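Local structure of leucine-rich repeat protein (Bacteroides thetaiotaomicron, 4ECN) at residues A[138-143]-A[258-263]; A[234-239]-A[306-311]; A[284-289]-A[299-304]; A[656-661]-A[682-687]. The protein is of unknown function, but is an extracellular leucine-rich repeat protein that probably binds other proteins. One frame throughout, in Å; residues are numbered along the deposited sequence.

Interaction 1: residues A[138-143]-A[258-263]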
loop_
_atom_site.group_PDB
_atom_site.type_symbol
_atom_site.label_atom_id
_atom_site.label_comp_id
_atom_site.label_asym_id
_atom_site.label_seq_id
_atom_site.Cartn_x
_atom_site.Cartn_y
_atom_site.Cartn_z
ATOM N N SER A 138 -44.164 -0.778 -22.289
ATOM C CA SER A 138 -45.469 -0.843 -21.638
ATOM C C SER A 138 -45.428 -0.305 -20.215
ATOM O O SER A 138 -44.401 -0.464 -19.549
ATOM C CB SER A 138 -45.931 -2.298 -21.603
ATOM O OG SER A 138 -45.611 -3.012 -22.790
ATOM N N LYS A 139 -46.547 0.282 -19.725
ATOM C CA LYS A 139 -46.655 0.773 -18.344
ATOM C C LYS A 139 -46.832 -0.395 -17.361
ATOM O O LYS A 139 -47.747 -1.199 -17.525
ATOM C CB LYS A 139 -47.818 1.763 -18.175
ATOM C CG LYS A 139 -47.680 3.091 -18.894
ATOM C CD LYS A 139 -48.795 4.035 -18.433
ATOM C CE LYS A 139 -48.758 5.395 -19.090
ATOM N NZ LYS A 139 -49.805 6.305 -18.551
ATOM N N GLU A 140 -45.950 -0.488 -16.352
ATOM C CA GLU A 140 -45.947 -1.515 -15.292
ATOM C C GLU A 140 -45.858 -0.813 -13.937
ATOM O O GLU A 140 -45.431 0.347 -13.877
ATOM C CB GLU A 140 -44.776 -2.518 -15.486
ATOM C CG GLU A 140 -44.847 -3.788 -14.640
ATOM C CD GLU A 140 -43.546 -4.252 -13.997
ATOM O OE1 GLU A 140 -43.103 -3.594 -13.027
ATOM O OE2 GLU A 140 -43.014 -5.313 -14.401
ATOM N N GLY A 141 -46.270 -1.505 -12.871
ATOM C CA GLY A 141 -46.233 -0.986 -11.505
ATOM C C GLY A 141 -47.311 0.043 -11.216
ATOM O O GLY A 141 -48.045 -0.078 -10.228
ATOM N N ILE A 142 -47.382 1.082 -12.070
ATOM C CA ILE A 142 -48.374 2.157 -12.031
ATOM C C ILE A 142 -49.154 2.011 -13.376
ATOM O O ILE A 142 -49.222 2.924 -14.214
ATOM C CB ILE A 142 -47.701 3.550 -11.749
ATOM C CG1 ILE A 142 -46.910 3.555 -10.396
ATOM C CG2 ILE A 142 -48.677 4.730 -11.823
ATOM C CD1 ILE A 142 -47.708 3.172 -9.031
ATOM N N SER A 143 -49.699 0.776 -13.565
ATOM C CA SER A 143 -50.511 0.327 -14.701
ATOM C C SER A 143 -51.915 0.969 -14.571
ATOM O O SER A 143 -52.876 0.352 -14.080
ATOM C CB SER A 143 -50.562 -1.202 -14.757
ATOM O OG SER A 143 -49.274 -1.799 -14.773
ATOM N N PRO A 258 -40.796 -3.210 -19.503
ATOM C CA PRO A 258 -41.746 -2.672 -18.508
ATOM C C PRO A 258 -41.348 -1.298 -17.933
ATOM O O PRO A 258 -40.614 -1.214 -16.940
ATOM C CB PRO A 258 -41.725 -3.738 -17.405
ATOM C CG PRO A 258 -40.387 -4.334 -17.484
ATOM C CD PRO A 258 -40.001 -4.318 -18.936
ATOM N N ILE A 259 -41.916 -0.227 -18.510
ATOM C CA ILE A 259 -41.640 1.148 -18.094
ATOM C C ILE A 259 -42.309 1.399 -16.734
ATOM O O ILE A 259 -43.468 1.050 -16.551
ATOM C CB ILE A 259 -42.093 2.148 -19.185
ATOM C CG1 ILE A 259 -41.407 1.847 -20.551
ATOM C CG2 ILE A 259 -41.889 3.616 -18.753
ATOM C CD1 ILE A 259 -39.863 1.862 -20.585
ATOM N N GLN A 260 -41.556 1.979 -15.780
ATOM C CA GLN A 260 -42.001 2.215 -14.404
ATOM C C GLN A 260 -42.513 3.633 -14.147
ATOM O O GLN A 260 -43.392 3.803 -13.289
ATOM C CB GLN A 260 -40.839 1.956 -13.428
ATOM C CG GLN A 260 -40.262 0.546 -13.477
ATOM C CD GLN A 260 -41.262 -0.524 -13.120
ATOM O OE1 GLN A 260 -41.914 -0.481 -12.067
ATOM N NE2 GLN A 260 -41.369 -1.528 -13.983
ATOM N N LEU A 261 -41.916 4.645 -14.838
ATOM C CA LEU A 261 -42.194 6.085 -14.694
ATOM C C LEU A 261 -41.962 6.482 -13.245
ATOM O O LEU A 261 -42.865 6.990 -12.571
ATOM C CB LEU A 261 -43.616 6.469 -15.154
ATOM C CG LEU A 261 -44.044 6.055 -16.555
ATOM C CD1 LEU A 261 -45.555 6.086 -16.683
ATOM C CD2 LEU A 261 -43.395 6.904 -17.615
ATOM N N LYS A 262 -40.776 6.149 -12.738
ATOM C CA LYS A 262 -40.414 6.423 -11.353
ATOM C C LYS A 262 -39.101 7.213 -11.269
ATOM O O LYS A 262 -38.452 7.505 -12.283
ATOM C CB LYS A 262 -40.284 5.109 -10.549
ATOM C CG LYS A 262 -41.524 4.242 -10.469
ATOM C CD LYS A 262 -41.198 2.946 -9.732
ATOM C CE LYS A 262 -42.333 1.948 -9.737
ATOM N NZ LYS A 262 -41.928 0.647 -9.137
ATOM N N GLU A 263 -38.723 7.569 -10.042
ATOM C CA GLU A 263 -37.475 8.250 -9.785
ATOM C C GLU A 263 -36.396 7.188 -9.764
ATOM O O GLU A 263 -36.646 6.096 -9.251
ATOM C CB GLU A 263 -37.583 9.037 -8.468
ATOM C CG GLU A 263 -36.636 10.223 -8.353
ATOM C CD GLU A 263 -37.093 11.264 -7.345
ATOM O OE1 GLU A 263 -37.034 10.981 -6.125
ATOM O OE2 GLU A 263 -37.535 12.355 -7.775
#
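E140 carries CG anti to the backbone N (chi1 -167°) and Q260 carries CG anti to the carbonyl carbon (chi1 -59°), and the two chains extend together, flank to flank. They sit just past the end of a parallel strand pair, 130-139 with 251-259, in the mixed sheet of the second DUF4458 region, a family of the transthyretin clan. I259 joins the strands through both backbone groups: its N donates to S138 O (2.7 Å) and its O accepts E140 N (2.9 Å). Q260 NE2 then reaches E140 OE1 at 2.9 Å, in a nearly straight bond (167°). E140 OE1 lies in the amide plane but is met from above the carboxylate plane, while OE2 lies 3.6 Å from P258 CB. NE2 also donates to P258 O, and Q260 OE1 accepts K262 NZ on a lone pair, so both amide ends are engaged. On the sheet face shared with I259, the extended K139 chain passes L261, with CE 4.1 Å from L261 CD1, before NZ donates to D199 O.

Interaction 2: residues A[234-239]-A[306-311]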
loop_
_atom_site.group_PDB
_atom_site.type_symbol
_atom_site.label_atom_id
_atom_site.label_comp_id
_atom_site.label_asym_id
_atom_site.label_seq_id
_atom_site.Cartn_x
_atom_site.Cartn_y
_atom_site.Cartn_z
ATOM N N LEU A 234 -34.403 10.185 -18.744
ATOM C CA LEU A 234 -35.712 10.264 -18.090
ATOM C C LEU A 234 -35.704 9.451 -16.792
ATOM O O LEU A 234 -36.123 9.968 -15.757
ATOM C CB LEU A 234 -36.821 9.790 -19.031
ATOM C CG LEU A 234 -37.138 10.730 -20.192
ATOM C CD1 LEU A 234 -38.057 10.078 -21.193
ATOM C CD2 LEU A 234 -37.783 11.994 -19.692
ATOM N N GLU A 235 -35.197 8.197 -16.846
ATOM C CA GLU A 235 -35.062 7.273 -15.717
ATOM C C GLU A 235 -34.188 6.074 -16.090
ATOM O O GLU A 235 -34.007 5.770 -17.267
ATOM C CB GLU A 235 -36.432 6.767 -15.204
ATOM C CG GLU A 235 -37.099 5.732 -16.097
ATOM C CD GLU A 235 -38.360 5.096 -15.550
ATOM O OE1 GLU A 235 -38.508 5.023 -14.309
ATOM O OE2 GLU A 235 -39.182 4.627 -16.370
ATOM N N THR A 236 -33.705 5.370 -15.078
ATOM C CA THR A 236 -32.927 4.154 -15.232
ATOM C C THR A 236 -33.502 3.187 -14.225
ATOM O O THR A 236 -33.646 3.540 -13.048
ATOM C CB THR A 236 -31.402 4.398 -15.094
ATOM O OG1 THR A 236 -30.984 5.406 -16.009
ATOM C CG2 THR A 236 -30.598 3.167 -15.396
ATOM N N GLN A 237 -33.907 2.006 -14.682
ATOM C CA GLN A 237 -34.484 1.039 -13.763
ATOM C C GLN A 237 -33.958 -0.356 -13.993
ATOM O O GLN A 237 -33.709 -0.744 -15.138
ATOM C CB GLN A 237 -36.017 0.997 -13.897
ATOM C CG GLN A 237 -36.775 2.292 -13.619
ATOM C CD GLN A 237 -36.734 2.808 -12.207
ATOM O OE1 GLN A 237 -36.582 2.065 -11.235
ATOM N NE2 GLN A 237 -36.962 4.103 -12.065
ATOM N N SER A 238 -33.812 -1.117 -12.895
ATOM C CA SER A 238 -33.527 -2.548 -12.923
ATOM C C SER A 238 -34.879 -3.228 -12.891
ATOM O O SER A 238 -35.709 -2.927 -12.016
ATOM C CB SER A 238 -32.614 -2.988 -11.784
ATOM O OG SER A 238 -32.181 -4.321 -12.011
ATOM N N VAL A 239 -35.163 -4.031 -13.915
ATOM C CA VAL A 239 -36.458 -4.678 -14.059
ATOM C C VAL A 239 -36.287 -6.165 -14.403
ATOM O O VAL A 239 -35.170 -6.688 -14.445
ATOM C CB VAL A 239 -37.312 -3.949 -15.145
ATOM C CG1 VAL A 239 -37.754 -2.558 -14.686
ATOM C CG2 VAL A 239 -36.595 -3.883 -16.493
ATOM N N LYS A 306 -22.670 -7.030 -17.091
ATOM C CA LYS A 306 -23.568 -7.782 -16.248
ATOM C C LYS A 306 -24.746 -6.867 -15.889
ATOM O O LYS A 306 -24.681 -5.664 -16.155
ATOM C CB LYS A 306 -22.828 -8.349 -15.007
ATOM C CG LYS A 306 -22.083 -7.322 -14.147
ATOM C CD LYS A 306 -21.481 -7.993 -12.920
ATOM C CE LYS A 306 -20.835 -7.017 -11.983
ATOM N NZ LYS A 306 -20.187 -7.690 -10.827
ATOM N N GLU A 307 -25.838 -7.457 -15.358
ATOM C CA GLU A 307 -27.058 -6.778 -14.942
ATOM C C GLU A 307 -26.743 -5.577 -14.063
ATOM O O GLU A 307 -25.986 -5.718 -13.102
ATOM C CB GLU A 307 -27.951 -7.758 -14.175
ATOM C CG GLU A 307 -29.289 -7.160 -13.777
ATOM C CD GLU A 307 -30.066 -7.926 -12.731
ATOM O OE1 GLU A 307 -29.539 -8.920 -12.177
ATOM O OE2 GLU A 307 -31.199 -7.486 -12.431
ATOM N N LEU A 308 -27.364 -4.413 -14.386
ATOM C CA LEU A 308 -27.257 -3.119 -13.710
ATOM C C LEU A 308 -27.315 -3.246 -12.188
ATOM O O LEU A 308 -26.513 -2.616 -11.483
ATOM C CB LEU A 308 -28.385 -2.194 -14.182
ATOM C CG LEU A 308 -28.494 -0.824 -13.485
ATOM C CD1 LEU A 308 -27.232 0.017 -13.675
ATOM C CD2 LEU A 308 -29.722 -0.066 -13.951
ATOM N N ASP A 309 -28.237 -4.066 -11.693
ATOM C CA ASP A 309 -28.429 -4.310 -10.279
ATOM C C ASP A 309 -27.177 -4.895 -9.607
ATOM O O ASP A 309 -27.050 -4.821 -8.379
ATOM C CB ASP A 309 -29.598 -5.268 -10.094
ATOM C CG ASP A 309 -30.378 -4.983 -8.835
ATOM O OD1 ASP A 309 -30.830 -3.820 -8.664
ATOM O OD2 ASP A 309 -30.568 -5.925 -8.028
HETATM N N MSE A 310 -26.245 -5.454 -10.402
HETATM C CA MSE A 310 -25.013 -6.078 -9.900
HETATM C C MSE A 310 -23.779 -5.176 -10.014
HETATM O O MSE A 310 -22.699 -5.586 -9.565
HETATM C CB MSE A 310 -24.728 -7.384 -10.671
HETATM C CG MSE A 310 -25.725 -8.495 -10.388
HETATM SE SE MSE A 310 -25.866 -8.826 -8.490
HETATM C CE MSE A 310 -27.717 -8.160 -8.153
ATOM N N TRP A 311 -23.925 -3.963 -10.588
ATOM C CA TRP A 311 -22.808 -3.054 -10.820
ATOM C C TRP A 311 -22.115 -2.604 -9.525
ATOM O O TRP A 311 -20.961 -2.198 -9.609
ATOM C CB TRP A 311 -23.249 -1.829 -11.618
ATOM C CG TRP A 311 -23.458 -2.090 -13.082
ATOM C CD1 TRP A 311 -23.653 -3.298 -13.687
ATOM C CD2 TRP A 311 -23.620 -1.104 -14.099
ATOM N NE1 TRP A 311 -23.907 -3.123 -15.025
ATOM C CE2 TRP A 311 -23.894 -1.787 -15.306
ATOM C CE3 TRP A 311 -23.619 0.307 -14.102
ATOM C CZ2 TRP A 311 -24.115 -1.116 -16.508
ATOM C CZ3 TRP A 311 -23.851 0.970 -15.294
ATOM C CH2 TRP A 311 -24.100 0.262 -16.477
#
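L308 and T236 meet methyl to methyl where the strand 230-238 faces a one-turn 3-10 segment, 308-310. The L308 CA-CB bond points at the strand, and CG stands anti to the backbone N (chi1 175°). From CG the side chain forks: CD2 touches T236 CG2 at 3.6 Å, the two side chains crossing at about a right angle, while CD1 lies 3.6 Å above the ring plane of W311, offset toward its rim. The indole NE1 donates to K306 O (2.9 Å). The other branch of T236, OG1, bonds to K272 NZ on helix 266-280, whose I268 packs against both T236 and L308. Further along the strand S238 also points toward the turn; its OG lies 3.4 Å from D309 CB, and its CB is 3.7 Å from D309 OD1. The acids turn to stronger partners, E307 OE2 to R240 in a salt bridge and D309 OD1 to the hydroxyl of Y267. This small apolar centre flanked by polar groups joins the beta-sheet domain to the helix and loop before the repeat strands, consistent with an interdomain seam at the N-terminal cap of a repeat solenoid.

Interaction 3: residues A[284-289]-A[299-304]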
loop_
_atom_site.group_PDB
_atom_site.type_symbol
_atom_site.label_atom_id
_atom_site.label_comp_id
_atom_site.label_asym_id
_atom_site.label_seq_id
_atom_site.Cartn_x
_atom_site.Cartn_y
_atom_site.Cartn_z
ATOM N N LYS A 284 -10.944 0.371 -18.934
ATOM C CA LYS A 284 -10.714 -0.746 -19.839
ATOM C C LYS A 284 -9.283 -1.261 -19.723
ATOM O O LYS A 284 -9.067 -2.448 -19.948
ATOM C CB LYS A 284 -11.010 -0.358 -21.300
ATOM C CG LYS A 284 -10.247 0.851 -21.843
ATOM C CD LYS A 284 -10.560 1.069 -23.318
ATOM C CE LYS A 284 -9.827 2.237 -23.932
ATOM N NZ LYS A 284 -10.131 2.381 -25.387
ATOM N N ASN A 285 -8.316 -0.382 -19.350
ATOM C CA ASN A 285 -6.901 -0.728 -19.238
ATOM C C ASN A 285 -6.425 -0.917 -17.778
ATOM O O ASN A 285 -5.211 -0.880 -17.520
ATOM C CB ASN A 285 -6.047 0.335 -19.909
ATOM C CG ASN A 285 -6.182 0.384 -21.409
ATOM O OD1 ASN A 285 -6.445 1.439 -21.989
ATOM N ND2 ASN A 285 -6.047 -0.757 -22.073
ATOM N N TRP A 286 -7.345 -1.163 -16.839
ATOM C CA TRP A 286 -6.943 -1.475 -15.475
ATOM C C TRP A 286 -6.469 -2.914 -15.385
ATOM O O TRP A 286 -7.006 -3.778 -16.094
ATOM C CB TRP A 286 -8.086 -1.268 -14.474
ATOM C CG TRP A 286 -8.543 0.129 -14.199
ATOM C CD1 TRP A 286 -8.115 1.281 -14.791
ATOM C CD2 TRP A 286 -9.525 0.514 -13.227
ATOM N NE1 TRP A 286 -8.778 2.363 -14.253
ATOM C CE2 TRP A 286 -9.665 1.920 -13.306
ATOM C CE3 TRP A 286 -10.342 -0.204 -12.326
ATOM C CZ2 TRP A 286 -10.584 2.626 -12.520
ATOM C CZ3 TRP A 286 -11.243 0.500 -11.539
ATOM C CH2 TRP A 286 -11.362 1.898 -11.643
ATOM N N ARG A 287 -5.481 -3.167 -14.503
ATOM C CA ARG A 287 -4.908 -4.474 -14.161
ATOM C C ARG A 287 -4.440 -4.410 -12.722
ATOM O O ARG A 287 -3.391 -3.828 -12.427
ATOM C CB ARG A 287 -3.783 -4.934 -15.104
ATOM C CG ARG A 287 -4.269 -5.659 -16.353
ATOM C CD ARG A 287 -3.123 -6.187 -17.211
ATOM N NE ARG A 287 -2.522 -7.393 -16.637
ATOM C CZ ARG A 287 -2.804 -8.633 -17.028
ATOM N NH1 ARG A 287 -3.650 -8.844 -18.031
ATOM N NH2 ARG A 287 -2.224 -9.670 -16.435
ATOM N N TYR A 288 -5.251 -4.955 -11.819
ATOM C CA TYR A 288 -4.951 -4.957 -10.398
ATOM C C TYR A 288 -3.693 -5.770 -10.124
ATOM O O TYR A 288 -3.572 -6.890 -10.625
ATOM C CB TYR A 288 -6.134 -5.505 -9.591
ATOM C CG TYR A 288 -5.870 -5.613 -8.112
ATOM C CD1 TYR A 288 -5.971 -4.501 -7.280
ATOM C CD2 TYR A 288 -5.567 -6.839 -7.527
ATOM C CE1 TYR A 288 -5.738 -4.598 -5.907
ATOM C CE2 TYR A 288 -5.329 -6.949 -6.155
ATOM C CZ TYR A 288 -5.404 -5.824 -5.352
ATOM O OH TYR A 288 -5.169 -5.945 -4.006
ATOM N N TYR A 289 -2.756 -5.187 -9.335
ATOM C CA TYR A 289 -1.522 -5.807 -8.876
ATOM C C TYR A 289 -1.610 -5.998 -7.377
ATOM O O TYR A 289 -1.736 -5.024 -6.640
ATOM C CB TYR A 289 -0.285 -4.983 -9.270
ATOM C CG TYR A 289 1.020 -5.622 -8.839
ATOM C CD1 TYR A 289 1.311 -6.948 -9.162
ATOM C CD2 TYR A 289 1.964 -4.904 -8.115
ATOM C CE1 TYR A 289 2.497 -7.551 -8.748
ATOM C CE2 TYR A 289 3.165 -5.492 -7.712
ATOM C CZ TYR A 289 3.434 -6.813 -8.044
ATOM O OH TYR A 289 4.608 -7.416 -7.654
ATOM N N SER A 299 -8.923 -10.727 -9.229
ATOM C CA SER A 299 -9.552 -10.132 -10.405
ATOM C C SER A 299 -8.720 -8.945 -10.837
ATOM O O SER A 299 -8.203 -8.220 -9.979
ATOM C CB SER A 299 -10.980 -9.720 -10.099
ATOM O OG SER A 299 -11.730 -10.853 -9.713
ATOM N N LEU A 300 -8.529 -8.795 -12.137
ATOM C CA LEU A 300 -7.739 -7.737 -12.743
ATOM C C LEU A 300 -8.452 -6.401 -12.839
ATOM O O LEU A 300 -7.783 -5.360 -12.947
ATOM C CB LEU A 300 -7.378 -8.142 -14.181
ATOM C CG LEU A 300 -6.467 -9.330 -14.384
ATOM C CD1 LEU A 300 -6.315 -9.612 -15.861
ATOM C CD2 LEU A 300 -5.109 -9.093 -13.751
ATOM N N ASN A 301 -9.799 -6.418 -12.916
ATOM C CA ASN A 301 -10.538 -5.185 -13.185
ATOM C C ASN A 301 -11.976 -5.277 -12.748
ATOM O O ASN A 301 -12.444 -6.356 -12.366
ATOM C CB ASN A 301 -10.493 -4.964 -14.722
ATOM C CG ASN A 301 -10.800 -3.611 -15.269
ATOM O OD1 ASN A 301 -11.324 -2.723 -14.602
ATOM N ND2 ASN A 301 -10.483 -3.443 -16.534
ATOM N N TRP A 302 -12.680 -4.135 -12.820
ATOM C CA TRP A 302 -14.114 -4.050 -12.618
ATOM C C TRP A 302 -14.839 -4.662 -13.803
ATOM O O TRP A 302 -14.229 -4.888 -14.853
ATOM C CB TRP A 302 -14.549 -2.604 -12.438
ATOM C CG TRP A 302 -14.247 -2.008 -11.104
ATOM C CD1 TRP A 302 -13.593 -2.592 -10.061
ATOM C CD2 TRP A 302 -14.591 -0.686 -10.678
ATOM N NE1 TRP A 302 -13.498 -1.707 -9.011
ATOM C CE2 TRP A 302 -14.121 -0.535 -9.357
ATOM C CE3 TRP A 302 -15.279 0.383 -11.280
ATOM C CZ2 TRP A 302 -14.298 0.646 -8.634
ATOM C CZ3 TRP A 302 -15.467 1.553 -10.557
ATOM C CH2 TRP A 302 -14.959 1.684 -9.258
ATOM N N ASN A 303 -16.135 -4.931 -13.650
ATOM C CA ASN A 303 -16.914 -5.519 -14.730
ATOM C C ASN A 303 -18.318 -4.919 -14.770
ATOM O O ASN A 303 -19.038 -4.969 -13.771
ATOM C CB ASN A 303 -16.978 -7.036 -14.559
ATOM C CG ASN A 303 -17.765 -7.778 -15.612
ATOM O OD1 ASN A 303 -17.769 -7.430 -16.810
ATOM N ND2 ASN A 303 -18.384 -8.872 -15.177
ATOM N N PHE A 304 -18.695 -4.358 -15.935
ATOM C CA PHE A 304 -20.012 -3.758 -16.163
ATOM C C PHE A 304 -20.783 -4.545 -17.259
ATOM O O PHE A 304 -21.845 -4.107 -17.692
ATOM C CB PHE A 304 -19.879 -2.259 -16.526
ATOM C CG PHE A 304 -19.270 -1.422 -15.420
ATOM C CD1 PHE A 304 -20.044 -0.975 -14.355
ATOM C CD2 PHE A 304 -17.917 -1.098 -15.433
ATOM C CE1 PHE A 304 -19.477 -0.219 -13.323
ATOM C CE2 PHE A 304 -17.350 -0.337 -14.402
ATOM C CZ PHE A 304 -18.131 0.087 -13.352
#
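The loop from helix 266-280 to strand 317-319, at the start of the leucine-rich repeat sheet, doubles back so that W286 meets W302 in a T-shaped stack. The edge of W286 points at the face of W302, with CZ3 3.6 Å above the W302 ring plane and over its centre; the centroids of the six-membered rings are 5.0 Å apart, their planes at 67°. N301, whose CG is anti to the backbone N (chi1 -162°) and lies beside W286 CB, crosses W286 at about a right angle, its OD1 3.5 Å from W286 CE3. OD1 accepts W302 N and NE1 of W278, while ND2 bonds to G283 O. This tryptophan-rich region probably forms the N-terminal cap of the repeat domain, and the side chain of W302 lies about 8 Å from the sodium ion held by Q314 and V317. W286 NE1 donates to L281 O and W302 NE1 to P315 O. Y288 N donates to L300 O (2.8 Å, 153°). On the exposed margin L300 CD1 sits over one face of the R287 guanidinium, 3.5 Å from NH1.

Interaction 4: residues A[656-661]-A[682-687]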
loop_
_atom_site.group_PDB
_atom_site.type_symbol
_atom_site.label_atom_id
_atom_site.label_comp_id
_atom_site.label_asym_id
_atom_site.label_seq_id
_atom_site.Cartn_x
_atom_site.Cartn_y
_atom_site.Cartn_z
ATOM N N ILE A 656 28.214 11.139 19.916
ATOM C CA ILE A 656 28.154 11.246 21.380
ATOM C C ILE A 656 29.572 11.034 21.944
ATOM O O ILE A 656 30.226 10.055 21.590
ATOM C CB ILE A 656 27.120 10.257 22.022
ATOM C CG1 ILE A 656 25.757 10.185 21.287
ATOM C CG2 ILE A 656 26.960 10.463 23.549
ATOM C CD1 ILE A 656 24.901 11.317 21.359
ATOM N N GLY A 657 30.020 11.947 22.808
ATOM C CA GLY A 657 31.337 11.872 23.443
ATOM C C GLY A 657 32.461 12.556 22.685
ATOM O O GLY A 657 33.619 12.529 23.120
ATOM N N SER A 658 32.128 13.155 21.526
ATOM C CA SER A 658 33.093 13.865 20.691
ATOM C C SER A 658 33.447 15.186 21.341
ATOM O O SER A 658 34.498 15.745 21.033
ATOM C CB SER A 658 32.563 14.072 19.275
ATOM O OG SER A 658 31.399 14.876 19.228
ATOM N N GLU A 659 32.600 15.653 22.284
ATOM C CA GLU A 659 32.809 16.911 22.995
ATOM C C GLU A 659 33.422 16.694 24.391
ATOM O O GLU A 659 33.674 17.676 25.095
ATOM C CB GLU A 659 31.497 17.691 23.108
ATOM C CG GLU A 659 31.055 18.286 21.784
ATOM C CD GLU A 659 32.075 19.197 21.126
ATOM O OE1 GLU A 659 32.556 20.143 21.795
ATOM O OE2 GLU A 659 32.398 18.954 19.941
ATOM N N GLY A 660 33.705 15.443 24.754
ATOM C CA GLY A 660 34.359 15.147 26.026
ATOM C C GLY A 660 33.523 14.486 27.104
ATOM O O GLY A 660 34.079 13.854 28.014
ATOM N N ARG A 661 32.193 14.662 27.053
ATOM C CA ARG A 661 31.301 14.026 28.021
ATOM C C ARG A 661 30.006 13.694 27.305
ATOM O O ARG A 661 29.651 14.370 26.347
ATOM C CB ARG A 661 31.106 14.860 29.301
ATOM C CG ARG A 661 30.771 16.330 29.149
ATOM C CD ARG A 661 31.001 17.052 30.475
ATOM N NE ARG A 661 30.283 16.449 31.611
ATOM C CZ ARG A 661 29.051 16.786 31.989
ATOM N NH1 ARG A 661 28.373 17.715 31.320
ATOM N NH2 ARG A 661 28.481 16.187 33.032
ATOM N N TYR A 682 28.196 3.046 17.333
ATOM C CA TYR A 682 28.674 3.999 16.315
ATOM C C TYR A 682 28.516 5.402 16.841
ATOM O O TYR A 682 27.580 6.126 16.482
ATOM C CB TYR A 682 27.997 3.845 14.950
ATOM C CG TYR A 682 28.221 2.490 14.325
ATOM C CD1 TYR A 682 27.375 1.418 14.614
ATOM C CD2 TYR A 682 29.271 2.275 13.436
ATOM C CE1 TYR A 682 27.568 0.168 14.035
ATOM C CE2 TYR A 682 29.462 1.030 12.835
ATOM C CZ TYR A 682 28.596 -0.016 13.126
ATOM O OH TYR A 682 28.762 -1.254 12.547
ATOM N N ASN A 683 29.416 5.753 17.761
ATOM C CA ASN A 683 29.494 7.074 18.379
ATOM C C ASN A 683 30.955 7.369 18.635
ATOM O O ASN A 683 31.799 6.834 17.924
ATOM C CB ASN A 683 28.620 7.163 19.637
ATOM C CG ASN A 683 27.202 7.552 19.306
ATOM O OD1 ASN A 683 26.970 8.631 18.807
ATOM N ND2 ASN A 683 26.221 6.706 19.564
ATOM N N GLU A 684 31.269 8.253 19.564
ATOM C CA GLU A 684 32.652 8.616 19.837
ATOM C C GLU A 684 32.892 8.598 21.341
ATOM O O GLU A 684 33.689 9.380 21.868
ATOM C CB GLU A 684 32.974 9.983 19.227
ATOM C CG GLU A 684 32.857 10.030 17.711
ATOM C CD GLU A 684 33.118 11.385 17.095
ATOM O OE1 GLU A 684 34.161 12.000 17.413
ATOM O OE2 GLU A 684 32.296 11.813 16.257
ATOM N N ILE A 685 32.199 7.664 22.023
ATOM C CA ILE A 685 32.224 7.458 23.464
ATOM C C ILE A 685 33.571 6.909 23.865
ATOM O O ILE A 685 33.990 5.838 23.398
ATOM C CB ILE A 685 31.061 6.526 23.878
ATOM C CG1 ILE A 685 29.691 7.219 23.609
ATOM C CG2 ILE A 685 31.204 6.085 25.335
ATOM C CD1 ILE A 685 28.538 6.294 23.507
ATOM N N GLN A 686 34.257 7.666 24.724
ATOM C CA GLN A 686 35.567 7.301 25.254
ATOM C C GLN A 686 35.462 6.894 26.712
ATOM O O GLN A 686 36.273 6.100 27.170
ATOM C CB GLN A 686 36.536 8.464 25.093
ATOM C CG GLN A 686 37.567 8.197 24.028
ATOM C CD GLN A 686 38.334 9.435 23.655
ATOM O OE1 GLN A 686 37.852 10.287 22.896
ATOM N NE2 GLN A 686 39.576 9.510 24.098
ATOM N N LYS A 687 34.460 7.441 27.428
ATOM C CA LYS A 687 34.150 7.195 28.829
ATOM C C LYS A 687 32.817 6.461 28.910
ATOM O O LYS A 687 31.808 6.927 28.378
ATOM C CB LYS A 687 34.125 8.527 29.633
ATOM C CG LYS A 687 34.362 8.379 31.163
ATOM C CD LYS A 687 33.082 8.111 32.015
ATOM C CE LYS A 687 33.302 7.412 33.357
ATOM N NZ LYS A 687 33.606 5.949 33.210
#
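I656 O accepts the backbone N of E684 at 2.9 Å. A second bond runs the other way: I656 N donates to N683 OD1 (3.0 Å, 169°), although the position of that oxygen is less certain. The side chains of I656 and N683 run alongside each other. N683 has CG anti to its carbonyl carbon (chi1 -87°), which sets that atom beside I656 CG1, and its ND2 donates to the backbone O of both F651 and L680, so the buried amide is engaged at both ends. This is the asparagine ladder of leucine-rich repeats, in which the asparagine after each short parallel strand bonds to backbone of the adjoining turn. One step further, I685 N donates to N707 OD1 in the same way. G657, with phi at 90°, has its CA 4.5 Å from that of I685, where the turns approach closely and the residue has no side chain. Deeper in, I656 CG2 and I685 CG1 make a looser apolar contact at 4.2 Å. At the more exposed margin the extended E684 chain lays its carboxylate beside S658 CB. Its OE2 forms a salt bridge with K655, whose backbone O takes the S658 hydroxyl.

Interactions 1 and 2 adjoin on the sheet that contains strands 130-139, 230-238 and 251-259: both carboxylate oxygens of E235, on the strand of interaction 2, take backbone N-H groups of L261 and K262 from interaction 1. Interaction 3 is nested in the chain loop closed by interaction 2 and touches it. Interaction 4 stands apart, its centre about 85 Å from that of interaction 1, on the opposite side of the chain's centre. Its touching residues are mostly buried, whereas the other three contacts are only partly buried. Sheet bonding extended by an amide marks interaction 1, methyl packing the domain seam of 2, indole stacking the probable cap in 3, and asparagine-to-backbone bonding the repeats in 4.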